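PDB 1QYI: hypothetical protein from Staphylococcus aureus subsp. aureus, which is of unknown function but carries a HAD-hydrolase-like domain, so it probably belongs to the haloacid dehalogenase superfamily, many of whose members are phosphatases. Local coordinates for residues T25-E28 with L29-K33; I42-E45 with T46-D49. All coordinates share one frame; numbering follows the deposited sequence.

Interaction 1 (T25-E28 with L29-K33)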
loop_
_atom_site.group_PDB
_atom_site.type_symbol
_atom_site.label_atom_id
_atom_site.label_comp_id
_atom_site.label_asym_id
_atom_site.label_seq_id
_atom_site.Cartn_x
_atom_site.Cartn_y
_atom_site.Cartn_z
ATOM N N THR A 25 12.182 -4.253 3.958
ATOM C CA THR A 25 12.718 -4.569 2.647
ATOM C C THR A 25 14.076 -3.916 2.470
ATOM O O THR A 25 15.073 -4.596 2.215
ATOM C CB THR A 25 11.770 -4.120 1.550
ATOM O OG1 THR A 25 10.581 -4.915 1.627
ATOM C CG2 THR A 25 12.403 -4.305 0.187
ATOM N N VAL A 26 14.114 -2.599 2.624
ATOM C CA VAL A 26 15.352 -1.846 2.497
ATOM C C VAL A 26 16.420 -2.445 3.413
ATOM O O VAL A 26 17.562 -2.677 3.002
ATOM C CB VAL A 26 15.109 -0.370 2.875
ATOM C CG1 VAL A 26 16.346 0.463 2.588
ATOM C CG2 VAL A 26 13.917 0.162 2.104
ATOM N N TYR A 27 16.034 -2.725 4.652
ATOM C CA TYR A 27 16.961 -3.294 5.626
ATOM C C TYR A 27 17.486 -4.688 5.215
ATOM O O TYR A 27 18.676 -4.969 5.328
ATOM C CB TYR A 27 16.278 -3.330 7.008
ATOM C CG TYR A 27 17.219 -3.431 8.194
ATOM C CD1 TYR A 27 18.212 -2.466 8.425
ATOM C CD2 TYR A 27 17.114 -4.491 9.092
ATOM C CE1 TYR A 27 19.079 -2.571 9.527
ATOM C CE2 TYR A 27 17.962 -4.606 10.186
ATOM C CZ TYR A 27 18.942 -3.657 10.402
ATOM O OH TYR A 27 19.794 -3.825 11.472
ATOM N N GLU A 28 16.616 -5.563 4.727
ATOM C CA GLU A 28 17.074 -6.882 4.320
ATOM C C GLU A 28 17.992 -6.809 3.113
ATOM O O GLU A 28 18.898 -7.627 2.951
ATOM C CB GLU A 28 15.909 -7.777 3.960
ATOM C CG GLU A 28 16.299 -9.233 3.862
ATOM C CD GLU A 28 15.271 -10.046 3.126
ATOM O OE1 GLU A 28 14.071 -9.659 3.151
ATOM O OE2 GLU A 28 15.667 -11.080 2.535
ATOM N N LEU A 29 17.734 -5.842 2.248
ATOM C CA LEU A 29 18.544 -5.649 1.056
ATOM C C LEU A 29 19.888 -5.029 1.445
ATOM O O LEU A 29 20.806 -4.926 0.624
ATOM C CB LEU A 29 17.810 -4.725 0.083
ATOM C CG LEU A 29 17.318 -5.266 -1.261
ATOM C CD1 LEU A 29 16.925 -6.733 -1.159
ATOM C CD2 LEU A 29 16.122 -4.419 -1.700
ATOM N N LEU A 30 20.020 -4.642 2.708
ATOM C CA LEU A 30 21.250 -3.999 3.151
ATOM C C LEU A 30 22.171 -4.842 4.019
ATOM O O LEU A 30 23.389 -4.798 3.839
ATOM C CB LEU A 30 20.889 -2.709 3.882
ATOM C CG LEU A 30 21.461 -1.375 3.430
ATOM C CD1 LEU A 30 21.582 -1.229 1.929
ATOM C CD2 LEU A 30 20.521 -0.345 3.980
HETATM N N MSE A 31 21.588 -5.610 4.937
HETATM C CA MSE A 31 22.351 -6.440 5.869
HETATM C C MSE A 31 22.447 -7.911 5.499
HETATM O O MSE A 31 23.420 -8.568 5.861
HETATM C CB MSE A 31 21.754 -6.351 7.282
HETATM C CG MSE A 31 21.466 -4.939 7.770
HETATM SE SE MSE A 31 23.015 -3.766 7.684
HETATM C CE MSE A 31 23.200 -3.461 9.606
ATOM N N ASP A 32 21.457 -8.454 4.800
ATOM C CA ASP A 32 21.550 -9.874 4.483
ATOM C C ASP A 32 22.688 -10.232 3.537
ATOM O O ASP A 32 22.950 -9.549 2.550
ATOM C CB ASP A 32 20.239 -10.415 3.926
ATOM C CG ASP A 32 20.172 -11.928 4.000
ATOM O OD1 ASP A 32 20.858 -12.586 3.198
ATOM O OD2 ASP A 32 19.460 -12.458 4.883
ATOM N N LYS A 33 23.364 -11.328 3.864
ATOM C CA LYS A 33 24.488 -11.792 3.076
ATOM C C LYS A 33 23.996 -12.382 1.751
ATOM O O LYS A 33 24.789 -12.887 0.950
ATOM C CB LYS A 33 25.308 -12.818 3.880
ATOM C CG LYS A 33 26.822 -12.803 3.594
ATOM C CD LYS A 33 27.648 -12.215 4.750
ATOM C CE LYS A 33 27.654 -10.684 4.783
ATOM N NZ LYS A 33 28.791 -10.029 4.051
#
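Met-31 lies one helical turn beyond Tyr-27 and lays its CG over one face of the phenol ring, 4.0 Å from the ring centroid and displaced toward the rim nearest CE1, a CH-pi contact. The two side chains cross at a slant. Bends at chi2 and chi3 carry the selenium of this selenomethionine to an oblique Met-aromatic position, with SE 5.2 Å from the Tyr-27 centroid, and bring CE near OH. On another side of the helix, Thr-25 and Leu-29 run alongside each other in the same direction, CG2 of the threonine loosely against CD2 of the leucine. Glu-28 and Asp-32 form a second such pair: with CG anti to the backbone N in both (chi1 -166° and -162°), the two carboxylates are carried out on the same side, their planes 66° apart and OE2 of Glu-28 4.7 Å from OD2 of Asp-32. In the backbone, Tyr-27 O accepts both Leu-30 N and Met-31 N, the i+3 and i+4 donors, each at 3.0 Å. Asp-32 N still reaches Glu-28 O at 3.3 Å, and there helix 16-31 ends. The acidic pair has separate partners: a salt bridge from Lys-204 to Glu-28 OE1 would offset one charge, while the neutral indole of Trp-44, partner of Asp-32, probably only stabilises the other carboxylate.

Interaction 2 (I42-E45 with T46-D49)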
loop_
_atom_site.group_PDB
_atom_site.type_symbol
_atom_site.label_atom_id
_atom_site.label_comp_id
_atom_site.label_asym_id
_atom_site.label_seq_id
_atom_site.Cartn_x
_atom_site.Cartn_y
_atom_site.Cartn_z
ATOM N N ILE A 42 19.788 -8.995 13.052
ATOM C CA ILE A 42 18.985 -9.971 13.765
ATOM C C ILE A 42 18.408 -10.996 12.790
ATOM O O ILE A 42 18.275 -10.725 11.596
ATOM C CB ILE A 42 17.861 -9.261 14.548
ATOM C CG1 ILE A 42 17.172 -10.262 15.471
ATOM C CG2 ILE A 42 16.885 -8.594 13.588
ATOM C CD1 ILE A 42 16.248 -9.624 16.452
ATOM N N ASP A 43 18.096 -12.184 13.291
ATOM C CA ASP A 43 17.533 -13.233 12.452
ATOM C C ASP A 43 16.125 -12.818 12.036
ATOM O O ASP A 43 15.261 -12.585 12.879
ATOM C CB ASP A 43 17.496 -14.553 13.219
ATOM C CG ASP A 43 17.142 -15.735 12.334
ATOM O OD1 ASP A 43 17.068 -16.864 12.853
ATOM O OD2 ASP A 43 16.945 -15.549 11.117
ATOM N N TRP A 44 15.909 -12.705 10.733
ATOM C CA TRP A 44 14.618 -12.296 10.191
ATOM C C TRP A 44 13.469 -13.124 10.726
ATOM O O TRP A 44 12.393 -12.603 11.009
ATOM C CB TRP A 44 14.637 -12.438 8.681
ATOM C CG TRP A 44 15.752 -11.728 8.038
ATOM C CD1 TRP A 44 16.580 -12.217 7.075
ATOM C CD2 TRP A 44 16.146 -10.374 8.260
ATOM N NE1 TRP A 44 17.457 -11.246 6.665
ATOM C CE2 TRP A 44 17.197 -10.089 7.363
ATOM C CE3 TRP A 44 15.677 -9.345 9.093
ATOM C CZ2 TRP A 44 17.831 -8.848 7.312
ATOM C CZ3 TRP A 44 16.307 -8.103 9.040
ATOM C CH2 TRP A 44 17.355 -7.862 8.138
ATOM N N GLU A 45 13.704 -14.425 10.852
ATOM C CA GLU A 45 12.678 -15.335 11.317
ATOM C C GLU A 45 12.337 -15.188 12.800
ATOM O O GLU A 45 11.469 -15.894 13.310
ATOM C CB GLU A 45 13.093 -16.773 11.005
ATOM C CG GLU A 45 12.023 -17.792 11.327
ATOM C CD GLU A 45 12.435 -19.207 10.997
ATOM O OE1 GLU A 45 11.687 -20.135 11.374
ATOM O OE2 GLU A 45 13.495 -19.394 10.354
ATOM N N THR A 46 13.003 -14.275 13.499
ATOM C CA THR A 46 12.700 -14.085 14.912
ATOM C C THR A 46 12.332 -12.638 15.259
ATOM O O THR A 46 12.273 -12.265 16.431
ATOM C CB THR A 46 13.870 -14.566 15.820
ATOM O OG1 THR A 46 15.095 -13.912 15.454
ATOM C CG2 THR A 46 14.039 -16.074 15.694
ATOM N N LEU A 47 12.060 -11.832 14.236
ATOM C CA LEU A 47 11.682 -10.427 14.427
ATOM C C LEU A 47 10.443 -10.263 15.316
ATOM O O LEU A 47 9.559 -11.118 15.317
ATOM C CB LEU A 47 11.397 -9.777 13.073
ATOM C CG LEU A 47 12.546 -9.615 12.086
ATOM C CD1 LEU A 47 11.980 -9.354 10.701
ATOM C CD2 LEU A 47 13.451 -8.491 12.531
ATOM N N THR A 48 10.384 -9.157 16.059
ATOM C CA THR A 48 9.252 -8.854 16.937
ATOM C C THR A 48 8.627 -7.538 16.487
ATOM O O THR A 48 9.195 -6.822 15.662
ATOM C CB THR A 48 9.679 -8.640 18.392
ATOM O OG1 THR A 48 10.244 -7.331 18.534
ATOM C CG2 THR A 48 10.713 -9.678 18.812
ATOM N N ASP A 49 7.472 -7.198 17.044
ATOM C CA ASP A 49 6.808 -5.959 16.669
ATOM C C ASP A 49 7.659 -4.745 17.025
ATOM O O ASP A 49 7.480 -3.664 16.461
ATOM C CB ASP A 49 5.434 -5.881 17.341
ATOM C CG ASP A 49 4.328 -6.428 16.463
ATOM O OD1 ASP A 49 4.642 -7.224 15.555
ATOM O OD2 ASP A 49 3.144 -6.073 16.678
#
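Ile-42 sets CG2 against Leu-47 CD2 at 3.6 Å, two methyl groups meeting where the side chains slant past each other, while CG1 passes more loosely by Thr-46 OG1. At Asp-43 the backbone carbonyl is gripped twice. Its O accepts both Thr-46 OG1 and Thr-46 N, each at 2.9 Å and both from the same face of the carbonyl plane. A chi1 of 55° places the threonine hydroxyl between its own backbone N and carbonyl carbon, next to the amide that shares the acceptor; the hydroxyl also rests against Asp-43 CB. Trp-44 sends its indole alongside Leu-47, both side chains pointing the same way, and CD1 of the leucine meets the edge of the ring at CE3, 4.0 Å away and near the ring plane. The carbonyl of Trp-44 is packed by the same leucine, whose CG comes to 3.2 Å from Trp-44 O, and accepts a weak but nearly straight bond from Leu-47 N (168°). The ring of His-41 stacks with that of Trp-44. Glu-45, in the short 3-10 segment, gives a weak bond from its N back to Asp-43 OD2. Thr-48 then N-caps helix 49-60, its OG1 bonded to Asn-50 N. The turn thus combines polar and apolar closure: two donors from one threonine fix the Asp-43 carbonyl, and Leu-47 packs against Ile-42 and Trp-44 and also touches Leu-24 and Ile-55, joining this connection to helices 16-31 and 49-60.

Interaction 1 is buried at the C-terminal end of helix 16-31, whereas interaction 2 lies largely at the surface, in the connection leading to helix 49-60. Both contain apolar packing, but interaction 1 adds a Met-aromatic contact, an acidic pair and the main-chain bonding of a last helical turn, while interaction 2 relies on a turn supported by a threonine hydroxyl. Trp-44, the buried residue among those in contact in interaction 2, joins them directly. Its NE1 lies 2.9 Å from Asp-32 OD2, a probable hydrogen bond, and its CH2 packs 3.5 Å from Tyr-27 CD2. Helix 49-60 also borders both, through Ile-55, which touches Tyr-27 and Leu-47.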